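Local coordinates for protein oxidoreductase, Gfo/Idh/MocA family (Vibrio cholerae, PDB 1XEA) that probably acts as an NAD(P)-dependent oxidoreductase of the Gfo/Idh/MocA family, with a nucleotide-binding Rossmann domain, though its substrate is not established, at residues K38-L43 with T52-R57. Residues are numbered along the deposited sequence; the frame is centred on the assembly and turned at random.
Sequences KVLGTL and TCTDYR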
loop_
_atom_site.group_PDB
_atom_site.type_symbol
_atom_site.label_atom_id
_atom_site.label_comp_id
_atom_site.label_asym_id
_atom_site.label_seq_id
_atom_site.Cartn_x
_atom_site.Cartn_y
_atom_site.Cartn_z
ATOM N N LYS A 38 29.287 22.666 28.863
ATOM C CA LYS A 38 28.925 21.304 29.245
ATOM C C LYS A 38 28.659 20.486 27.980
ATOM O O LYS A 38 29.360 19.511 27.690
ATOM C CB LYS A 38 27.666 21.328 30.121
ATOM C CG LYS A 38 27.052 19.957 30.389
ATOM C CD LYS A 38 25.636 20.077 30.947
ATOM C CE LYS A 38 24.702 20.789 29.973
ATOM N NZ LYS A 38 23.316 20.871 30.514
ATOM N N VAL A 39 27.628 20.896 27.247
ATOM C CA VAL A 39 27.241 20.252 26.005
ATOM C C VAL A 39 28.437 20.244 25.058
ATOM O O VAL A 39 28.753 19.231 24.427
ATOM C CB VAL A 39 26.070 21.011 25.350
ATOM C CG1 VAL A 39 25.730 20.407 23.990
ATOM C CG2 VAL A 39 24.859 20.961 26.270
ATOM N N LEU A 40 29.113 21.382 24.983
ATOM C CA LEU A 40 30.281 21.525 24.125
ATOM C C LEU A 40 31.249 20.377 24.317
ATOM O O LEU A 40 31.667 19.735 23.353
ATOM C CB LEU A 40 30.996 22.834 24.435
ATOM C CG LEU A 40 32.403 22.992 23.859
ATOM C CD1 LEU A 40 32.419 22.833 22.337
ATOM C CD2 LEU A 40 32.905 24.358 24.265
ATOM N N GLY A 41 31.602 20.131 25.574
ATOM C CA GLY A 41 32.534 19.064 25.888
ATOM C C GLY A 41 31.952 17.677 25.722
ATOM O O GLY A 41 32.644 16.745 25.316
ATOM N N THR A 42 30.676 17.530 26.041
ATOM C CA THR A 42 30.051 16.233 25.910
ATOM C C THR A 42 30.149 15.799 24.454
ATOM O O THR A 42 30.641 14.715 24.153
ATOM C CB THR A 42 28.585 16.288 26.339
ATOM O OG1 THR A 42 28.507 16.716 27.704
ATOM C CG2 THR A 42 27.944 14.925 26.198
ATOM N N LEU A 43 29.703 16.665 23.553
ATOM C CA LEU A 43 29.741 16.364 22.133
ATOM C C LEU A 43 31.175 16.195 21.655
ATOM O O LEU A 43 31.494 15.242 20.941
ATOM C CB LEU A 43 29.044 17.474 21.336
ATOM C CG LEU A 43 27.512 17.564 21.459
ATOM C CD1 LEU A 43 27.031 18.850 20.840
ATOM C CD2 LEU A 43 26.845 16.360 20.795
ATOM N N THR A 52 38.139 22.863 20.371
ATOM C CA THR A 52 36.942 23.225 21.124
ATOM C C THR A 52 36.908 24.732 21.281
ATOM O O THR A 52 37.949 25.385 21.210
ATOM C CB THR A 52 36.932 22.572 22.508
ATOM O OG1 THR A 52 37.021 21.149 22.355
ATOM C CG2 THR A 52 35.648 22.913 23.250
ATOM N N CYS A 53 35.724 25.288 21.519
ATOM C CA CYS A 53 35.599 26.736 21.612
ATOM C C CYS A 53 34.231 27.148 22.152
ATOM O O CYS A 53 33.236 26.475 21.906
ATOM C CB CYS A 53 35.811 27.286 20.202
ATOM S SG CYS A 53 35.808 29.055 19.966
ATOM N N THR A 54 34.173 28.255 22.884
ATOM C CA THR A 54 32.894 28.712 23.424
ATOM C C THR A 54 32.438 30.035 22.822
ATOM O O THR A 54 31.238 30.298 22.705
ATOM C CB THR A 54 32.951 28.886 24.952
ATOM O OG1 THR A 54 33.168 27.615 25.565
ATOM C CG2 THR A 54 31.641 29.463 25.476
ATOM N N ASP A 55 33.400 30.875 22.463
ATOM C CA ASP A 55 33.099 32.173 21.869
ATOM C C ASP A 55 33.320 32.117 20.360
ATOM O O ASP A 55 34.414 31.794 19.894
ATOM C CB ASP A 55 33.991 33.252 22.485
ATOM C CG ASP A 55 33.603 34.644 22.045
ATOM O OD1 ASP A 55 33.672 34.923 20.829
ATOM O OD2 ASP A 55 33.226 35.455 22.919
ATOM N N TYR A 56 32.278 32.454 19.603
ATOM C CA TYR A 56 32.339 32.418 18.149
ATOM C C TYR A 56 33.477 33.217 17.548
ATOM O O TYR A 56 33.662 33.202 16.334
ATOM C CB TYR A 56 31.004 32.878 17.552
ATOM C CG TYR A 56 30.715 34.352 17.674
ATOM C CD1 TYR A 56 31.270 35.266 16.779
ATOM C CD2 TYR A 56 29.859 34.831 18.663
ATOM C CE1 TYR A 56 30.979 36.628 16.864
ATOM C CE2 TYR A 56 29.557 36.192 18.762
ATOM C CZ TYR A 56 30.121 37.089 17.857
ATOM O OH TYR A 56 29.826 38.439 17.947
ATOM N N ARG A 57 34.250 33.902 18.386
ATOM C CA ARG A 57 35.366 34.702 17.888
ATOM C C ARG A 57 36.659 33.904 17.865
ATOM O O ARG A 57 37.430 33.982 16.904
ATOM C CB ARG A 57 35.534 35.954 18.745
ATOM C CG ARG A 57 34.330 36.863 18.689
ATOM C CD ARG A 57 34.140 37.597 20.006
ATOM N NE ARG A 57 32.744 37.968 20.204
ATOM C CZ ARG A 57 32.248 38.437 21.343
ATOM N NH1 ARG A 57 33.044 38.594 22.392
ATOM N NH2 ARG A 57 30.955 38.744 21.432
#
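Leu40 CD2 lies over one face of the Cys53 carbonyl, 3.2 Å from Cys53 O and steeply above its plane rather than in line with C=O. Within 52-57, the Arg57 guanidinium has Asp55 OD2 over one face, offset towards the rim, and Tyr56 CZ at its edge. Asp55 OD2 stands 3.2 Å from Arg57 NH1 but well out of the guanidinium plane, so this salt bridge is probably electrostatic, with no N-H directed at OD2. No hydrogen bond crosses the contact; a leucine methyl meets one methyl, a carbonyl oxygen and a hydroxyl. Thr52 CG2 sits against the isopropyl fork of Leu40, near its branch point and both methyls: 3.3 Å to Leu40 CG and CD2, 3.4 Å to CD1. Leu40 extends away from the helix because its CG is anti to the backbone N (chi1 167°), while Thr52 offers its methyl and turns OG1 to the carbonyl oxygen of Ser50. Thr54 OG1 approaches the same Leu40 CD2 at 3.5 Å, a van der Waals neighbour. Helix 37-46 follows strand 28-33, the outermost strand on its side of the parallel Rossmann sheet (order 2-1-3-4-5), and 52-57 belongs to the loop that leads on to strand 66-69. That loop runs back past the sheet's edge: Cys53 forms backbone hydrogen bonds with Thr34, its CB points away from the helix, and its side chain touches Cys33. Leu40 also lies on Leu32 and Thr34, and is buried where helix, edge strand and returning loop meet. One turn of the helix is closed by Lys38 O, which accepts from both N and OG1 of Thr42, each at 2.9 Å; the hydroxyl comes in 49° above the carbonyl plane. Farther along the loop, the Tyr56 ring packs edge-to-face with Phe82 of helix 76-85.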